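Local coordinates for DNA alpha-glucosyltransferase (Enterobacteria phage T4, PDB 1XV5), which is a phage glycosyltransferase of the GT-B fold, built from two Rossmann-like domains, with UDP bound in the model, at residues 2-11 with 75-86. Numbering follows the deposited sequence.
Sequences MRICIFMARG and DCDILIINSVPA
Cys5 and Phe7 of strand 3-8 trade backbone hydrogen bonds with Ile78, Ile80 and Asn82 of strand 78-83 in parallel pairing: Cys5 N to Ile78 O, Ile80 N to Cys5 O, Phe7 N to Ile80 O and Asn82 N to Phe7 O. The strand axes approach to 4.7 Å at 19°, and Ile4 bonds in turn to strand 34-40, placing strand 3-8 inside the sheet.

At the N-terminal end Arg3 O accepts from both Asp77 N (2.7 Å) and Ile78 N (3.2 Å). Asp77 replies through its side chain: OD1 takes Arg3 N at 2.8 Å on its anti side. The Arg3 chain, bent at chi3 (-58°), carries its guanidinium between two acids in a pair of salt bridges, NH2 to Asp75 OD2 at 3.2 Å and NH1 to Asp77 OD2 at a longer 3.6 Å; the Asp75 carboxylate stands almost perpendicular to it.

Apolar contacts line both faces. On the side of Ile4 and Ile80, Ile4 and Ile78 lie side by side, with Ile4 CD1 3.5 Å from Ile78 CB, and Ile4 CG2 meets Ile80 CD1; helix 17-30 touches Ile80 here. On the other, Leu79 CD1 reaches Cys5 SG and Phe7 CB, while Tyr97 of helix 91-103 packs on Ile81.

From the end of strand 3-8, Met8 to Gly11 make a type I turn, with Gly11 N bonded to Met8 O. Ser83 OG receives Arg10 N at 3.1 Å and shares a water with Gly11 O; another water links Arg10 O to Ala86 N, while Arg10 NE pairs with Glu13.

Backbone pairing thus holds the buried middle of this Rossmann-like sheet, charges tie its N-terminal end, and Ser83 OG and a water link the turn at its C-terminal end to the neighbouring strand, at the edge where such folds usually place their binding loops.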
ATOM      1  N   MET A   2     -18.893  15.861  -9.751  1.00 33.67           N
ATOM      2  CA  MET A   2     -18.586  16.688  -8.592  1.00 32.64           C
ATOM      3  C   MET A   2     -17.123  17.092  -8.536  1.00 30.87           C
ATOM      4  O   MET A   2     -16.288  16.563  -9.270  1.00 30.96           O
ATOM      5  CB  MET A   2     -18.933  15.947  -7.300  1.00 34.70           C
ATOM      6  CG  MET A   2     -20.396  15.594  -7.142  1.00 36.25           C
ATOM      7  SD  MET A   2     -20.655  14.657  -5.630  1.00 41.69           S
ATOM      8  CE  MET A   2     -20.310  12.994  -6.206  1.00 38.35           C
ATOM      9  N   ARG A   3     -16.826  18.038  -7.654  1.00 29.35           N
ATOM     10  CA  ARG A   3     -15.466  18.516  -7.460  1.00 28.07           C
ATOM     11  C   ARG A   3     -14.917  17.782  -6.247  1.00 25.95           C
ATOM     12  O   ARG A   3     -15.508  17.821  -5.168  1.00 24.79           O
ATOM     13  CB  ARG A   3     -15.463  20.024  -7.203  1.00 30.63           C
ATOM     14  CG  ARG A   3     -16.043  20.853  -8.341  1.00 35.79           C
ATOM     15  CD  ARG A   3     -16.170  22.313  -7.930  1.00 39.24           C
ATOM     16  NE  ARG A   3     -17.011  22.456  -6.744  1.00 43.09           N
ATOM     17  CZ  ARG A   3     -17.227  23.603  -6.111  1.00 44.40           C
ATOM     18  NH1 ARG A   3     -18.011  23.632  -5.041  1.00 46.07           N
ATOM     19  NH2 ARG A   3     -16.663  24.722  -6.545  1.00 46.41           N
ATOM     20  N   ILE A   4     -13.788  17.106  -6.430  1.00 24.26           N
ATOM     21  CA  ILE A   4     -13.168  16.349  -5.351  1.00 22.89           C
ATOM     22  C   ILE A   4     -11.795  16.908  -4.991  1.00 21.98           C
ATOM     23  O   ILE A   4     -11.015  17.267  -5.871  1.00 22.80           O
ATOM     24  CB  ILE A   4     -12.975  14.863  -5.756  1.00 22.61           C
ATOM     25  CG1 ILE A   4     -14.276  14.293  -6.327  1.00 22.50           C
ATOM     26  CG2 ILE A   4     -12.527  14.051  -4.548  1.00 20.47           C
ATOM     27  CD1 ILE A   4     -15.423  14.264  -5.343  1.00 21.65           C
ATOM     28  N   CYS A   5     -11.511  16.997  -3.696  1.00 20.90           N
ATOM     29  CA  CYS A   5     -10.205  17.456  -3.243  1.00 21.61           C
ATOM     30  C   CYS A   5      -9.598  16.350  -2.399  1.00 21.41           C
ATOM     31  O   CYS A   5     -10.132  16.001  -1.347  1.00 21.61           O
ATOM     32  CB  CYS A   5     -10.299  18.728  -2.398  1.00 22.37           C
ATOM     33  SG  CYS A   5      -8.673  19.254  -1.746  1.00 23.77           S
ATOM     34  N   ILE A   6      -8.494  15.787  -2.878  1.00 20.47           N
ATOM     35  CA  ILE A   6      -7.798  14.726  -2.164  1.00 18.32           C
ATOM     36  C   ILE A   6      -6.661  15.396  -1.406  1.00 18.07           C
ATOM     37  O   ILE A   6      -5.757  15.983  -2.004  1.00 18.17           O
ATOM     38  CB  ILE A   6      -7.264  13.673  -3.148  1.00 18.00           C
ATOM     39  CG1 ILE A   6      -8.432  13.123  -3.974  1.00 18.62           C
ATOM     40  CG2 ILE A   6      -6.566  12.550  -2.386  1.00 18.63           C
ATOM     41  CD1 ILE A   6      -8.023  12.172  -5.081  1.00 16.70           C
ATOM     42  N   PHE A   7      -6.719  15.292  -0.084  1.00 18.25           N
ATOM     43  CA  PHE A   7      -5.767  15.946   0.805  1.00 19.35           C
ATOM     44  C   PHE A   7      -4.898  15.004   1.643  1.00 19.35           C
ATOM     45  O   PHE A   7      -5.411  14.183   2.404  1.00 19.38           O
ATOM     46  CB  PHE A   7      -6.578  16.868   1.728  1.00 20.21           C
ATOM     47  CG  PHE A   7      -5.758  17.784   2.596  1.00 21.92           C
ATOM     48  CD1 PHE A   7      -6.313  18.308   3.764  1.00 21.76           C
ATOM     49  CD2 PHE A   7      -4.472  18.170   2.237  1.00 23.44           C
ATOM     50  CE1 PHE A   7      -5.604  19.204   4.561  1.00 22.38           C
ATOM     51  CE2 PHE A   7      -3.752  19.069   3.028  1.00 23.59           C
ATOM     52  CZ  PHE A   7      -4.322  19.586   4.192  1.00 23.74           C
ATOM     53  N   MET A   8      -3.581  15.128   1.490  1.00 20.66           N
ATOM     54  CA  MET A   8      -2.626  14.342   2.272  1.00 20.07           C
ATOM     55  C   MET A   8      -1.935  15.318   3.224  1.00 20.25           C
ATOM     56  O   MET A   8      -0.876  15.865   2.907  1.00 20.07           O
ATOM     57  CB  MET A   8      -1.586  13.671   1.368  1.00 21.26           C
ATOM     58  CG  MET A   8      -2.066  12.386   0.709  1.00 22.12           C
ATOM     59  SD  MET A   8      -0.801  11.623  -0.342  1.00 24.42           S
ATOM     60  CE  MET A   8      -0.980  12.610  -1.803  1.00 21.52           C
ATOM     61  N   ALA A   9      -2.546  15.537   4.386  1.00 20.77           N
ATOM     62  CA  ALA A   9      -2.018  16.468   5.380  1.00 21.41           C
ATOM     63  C   ALA A   9      -0.719  16.026   6.044  1.00 22.94           C
ATOM     64  O   ALA A   9      -0.084  16.809   6.750  1.00 23.63           O
ATOM     65  CB  ALA A   9      -3.076  16.750   6.443  1.00 21.62           C
ATOM     66  N   ARG A  10      -0.318  14.777   5.832  1.00 24.02           N
ATOM     67  CA  ARG A  10       0.927  14.292   6.423  1.00 24.97           C
ATOM     68  C   ARG A  10       2.079  14.665   5.496  1.00 23.91           C
ATOM     69  O   ARG A  10       3.224  14.808   5.929  1.00 22.85           O
ATOM     70  CB  ARG A  10       0.883  12.771   6.598  1.00 28.00           C
ATOM     71  CG  ARG A  10       2.163  12.155   7.162  1.00 33.08           C
ATOM     72  CD  ARG A  10       2.061  10.632   7.206  1.00 38.61           C
ATOM     73  NE  ARG A  10       3.321   9.994   7.587  1.00 43.55           N
ATOM     74  CZ  ARG A  10       3.826   9.984   8.817  1.00 45.87           C
ATOM     75  NH1 ARG A  10       3.180  10.577   9.808  1.00 46.54           N
ATOM     76  NH2 ARG A  10       4.983   9.381   9.057  1.00 46.42           N
ATOM     77  N   GLY A  11       1.750  14.837   4.221  1.00 22.59           N
ATOM     78  CA  GLY A  11       2.742  15.158   3.212  1.00 22.63           C
ATOM     79  C   GLY A  11       2.706  14.042   2.182  1.00 22.40           C
ATOM     80  O   GLY A  11       1.943  13.089   2.338  1.00 21.37           O
ATOM     81  N   ASP A  75     -12.892  24.404  -1.982  1.00 28.00           N
ATOM     82  CA  ASP A  75     -13.260  24.499  -3.389  1.00 28.38           C
ATOM     83  C   ASP A  75     -13.640  23.127  -3.936  1.00 27.74           C
ATOM     84  O   ASP A  75     -13.271  22.772  -5.054  1.00 30.00           O
ATOM     85  CB  ASP A  75     -12.097  25.067  -4.208  1.00 29.03           C
ATOM     86  CG  ASP A  75     -12.499  25.397  -5.635  1.00 30.64           C
ATOM     87  OD1 ASP A  75     -11.619  25.382  -6.522  1.00 31.85           O
ATOM     88  OD2 ASP A  75     -13.693  25.682  -5.868  1.00 32.42           O
ATOM     89  N   CYS A  76     -14.378  22.357  -3.143  1.00 26.14           N
ATOM     90  CA  CYS A  76     -14.803  21.028  -3.563  1.00 25.20           C
ATOM     91  C   CYS A  76     -16.181  20.705  -3.006  1.00 25.06           C
ATOM     92  O   CYS A  76     -16.745  21.472  -2.224  1.00 24.74           O
ATOM     93  CB  CYS A  76     -13.806  19.974  -3.071  1.00 24.21           C
ATOM     94  SG  CYS A  76     -13.787  19.733  -1.269  1.00 24.65           S
ATOM     95  N   ASP A  77     -16.717  19.563  -3.422  1.00 23.75           N
ATOM     96  CA  ASP A  77     -18.013  19.090  -2.949  1.00 23.78           C
ATOM     97  C   ASP A  77     -17.712  17.999  -1.935  1.00 22.99           C
ATOM     98  O   ASP A  77     -18.438  17.807  -0.961  1.00 23.87           O
ATOM     99  CB  ASP A  77     -18.823  18.503  -4.105  1.00 24.39           C
ATOM    100  CG  ASP A  77     -19.205  19.542  -5.132  1.00 27.26           C
ATOM    101  OD1 ASP A  77     -18.919  19.329  -6.330  1.00 25.78           O
ATOM    102  OD2 ASP A  77     -19.796  20.570  -4.736  1.00 27.44           O
ATOM    103  N   ILE A  78     -16.617  17.291  -2.182  1.00 21.88           N
ATOM    104  CA  ILE A  78     -16.183  16.208  -1.314  1.00 20.66           C
ATOM    105  C   ILE A  78     -14.697  16.365  -1.014  1.00 19.56           C
ATOM    106  O   ILE A  78     -13.883  16.484  -1.929  1.00 20.53           O
ATOM    107  CB  ILE A  78     -16.410  14.848  -1.999  1.00 21.06           C
ATOM    108  CG1 ILE A  78     -17.895  14.689  -2.337  1.00 21.71           C
ATOM    109  CG2 ILE A  78     -15.927  13.720  -1.098  1.00 21.30           C
ATOM    110  CD1 ILE A  78     -18.221  13.428  -3.114  1.00 24.20           C
ATOM    111  N   LEU A  79     -14.354  16.384   0.270  1.00 18.41           N
ATOM    112  CA  LEU A  79     -12.961  16.502   0.684  1.00 19.46           C
ATOM    113  C   LEU A  79     -12.526  15.153   1.238  1.00 18.06           C
ATOM    114  O   LEU A  79     -13.131  14.638   2.178  1.00 18.54           O
ATOM    115  CB  LEU A  79     -12.803  17.569   1.771  1.00 18.91           C
ATOM    116  CG  LEU A  79     -11.400  17.662   2.382  1.00 18.77           C
ATOM    117  CD1 LEU A  79     -10.401  18.089   1.319  1.00 20.64           C
ATOM    118  CD2 LEU A  79     -11.408  18.661   3.534  1.00 20.82           C
ATOM    119  N   ILE A  80     -11.483  14.583   0.650  1.00 19.05           N
ATOM    120  CA  ILE A  80     -10.987  13.292   1.092  1.00 18.93           C
ATOM    121  C   ILE A  80      -9.644  13.458   1.781  1.00 18.15           C
ATOM    122  O   ILE A  80      -8.662  13.858   1.163  1.00 21.14           O
ATOM    123  CB  ILE A  80     -10.841  12.322  -0.095  1.00 19.65           C
ATOM    124  CG1 ILE A  80     -12.193  12.171  -0.799  1.00 19.65           C
ATOM    125  CG2 ILE A  80     -10.342  10.965   0.399  1.00 18.32           C
ATOM    126  CD1 ILE A  80     -12.154  11.306  -2.040  1.00 17.71           C
ATOM    127  N   ILE A  81      -9.613  13.161   3.073  1.00 17.44           N
ATOM    128  CA  ILE A  81      -8.391  13.283   3.848  1.00 17.16           C
ATOM    129  C   ILE A  81      -7.775  11.902   4.046  1.00 16.90           C
ATOM    130  O   ILE A  81      -8.308  11.068   4.782  1.00 18.79           O
ATOM    131  CB  ILE A  81      -8.678  13.933   5.210  1.00 17.22           C
ATOM    132  CG1 ILE A  81      -9.385  15.274   4.990  1.00 19.93           C
ATOM    133  CG2 ILE A  81      -7.378  14.139   5.973  1.00 16.12           C
ATOM    134  CD1 ILE A  81      -9.690  16.038   6.268  1.00 21.26           C
ATOM    135  N   ASN A  82      -6.653  11.666   3.375  1.00 16.65           N
ATOM    136  CA  ASN A  82      -5.981  10.376   3.452  1.00 16.42           C
ATOM    137  C   ASN A  82      -4.853  10.282   4.471  1.00 17.05           C
ATOM    138  O   ASN A  82      -4.339   9.196   4.729  1.00 17.16           O
ATOM    139  CB  ASN A  82      -5.471   9.970   2.067  1.00 15.70           C
ATOM    140  CG  ASN A  82      -6.598   9.583   1.129  1.00 16.25           C
ATOM    141  OD1 ASN A  82      -7.530   8.886   1.525  1.00 17.61           O
ATOM    142  ND2 ASN A  82      -6.510  10.021  -0.119  1.00 15.94           N
ATOM    143  N   SER A  83      -4.466  11.412   5.052  1.00 17.29           N
ATOM    144  CA  SER A  83      -3.416  11.416   6.062  1.00 17.29           C
ATOM    145  C   SER A  83      -3.444  12.723   6.842  1.00 18.06           C
ATOM    146  O   SER A  83      -3.940  13.738   6.350  1.00 19.76           O
ATOM    147  CB  SER A  83      -2.036  11.220   5.419  1.00 16.76           C
ATOM    148  OG  SER A  83      -1.710  12.282   4.541  1.00 17.57           O
ATOM    149  N   VAL A  84      -2.918  12.689   8.061  1.00 19.52           N
ATOM    150  CA  VAL A  84      -2.876  13.872   8.916  1.00 21.39           C
ATOM    151  C   VAL A  84      -1.427  14.159   9.312  1.00 21.76           C
ATOM    152  O   VAL A  84      -0.554  13.309   9.147  1.00 21.44           O
ATOM    153  CB  VAL A  84      -3.737  13.670  10.189  1.00 20.79           C
ATOM    154  CG1 VAL A  84      -5.171  13.317   9.795  1.00 22.49           C
ATOM    155  CG2 VAL A  84      -3.135  12.578  11.070  1.00 22.57           C
ATOM    156  N   PRO A  85      -1.150  15.363   9.839  1.00 22.80           N
ATOM    157  CA  PRO A  85       0.212  15.729  10.245  1.00 23.59           C
ATOM    158  C   PRO A  85       0.889  14.728  11.182  1.00 24.83           C
ATOM    159  O   PRO A  85       0.240  14.128  12.038  1.00 25.56           O
ATOM    160  CB  PRO A  85       0.016  17.093  10.906  1.00 24.26           C
ATOM    161  CG  PRO A  85      -1.149  17.663  10.152  1.00 21.92           C
ATOM    162  CD  PRO A  85      -2.083  16.480  10.076  1.00 22.84           C
ATOM    163  N   ALA A  86       2.197  14.558  11.015  1.00 26.63           N
ATOM    164  CA  ALA A  86       2.974  13.644  11.847  1.00 27.73           C
ATOM    165  C   ALA A  86       3.319  14.314  13.175  1.00 29.22           C
ATOM    166  O   ALA A  86       3.298  15.540  13.285  1.00 28.93           O
ATOM    167  CB  ALA A  86       4.249  13.233  11.122  1.00 27.41           C
TER
HETATM  168  O   HOH W   1     -11.587  20.614  -5.690  1.00 38.15           O
HETATM  169  O   HOH W   2       1.015  11.621  10.287  1.00 26.43           O
HETATM  170  O   HOH W   3       3.307  15.730   8.631  1.00 29.49           O
HETATM  171  O   HOH W   4       0.442  11.005   3.226  1.00 20.70           O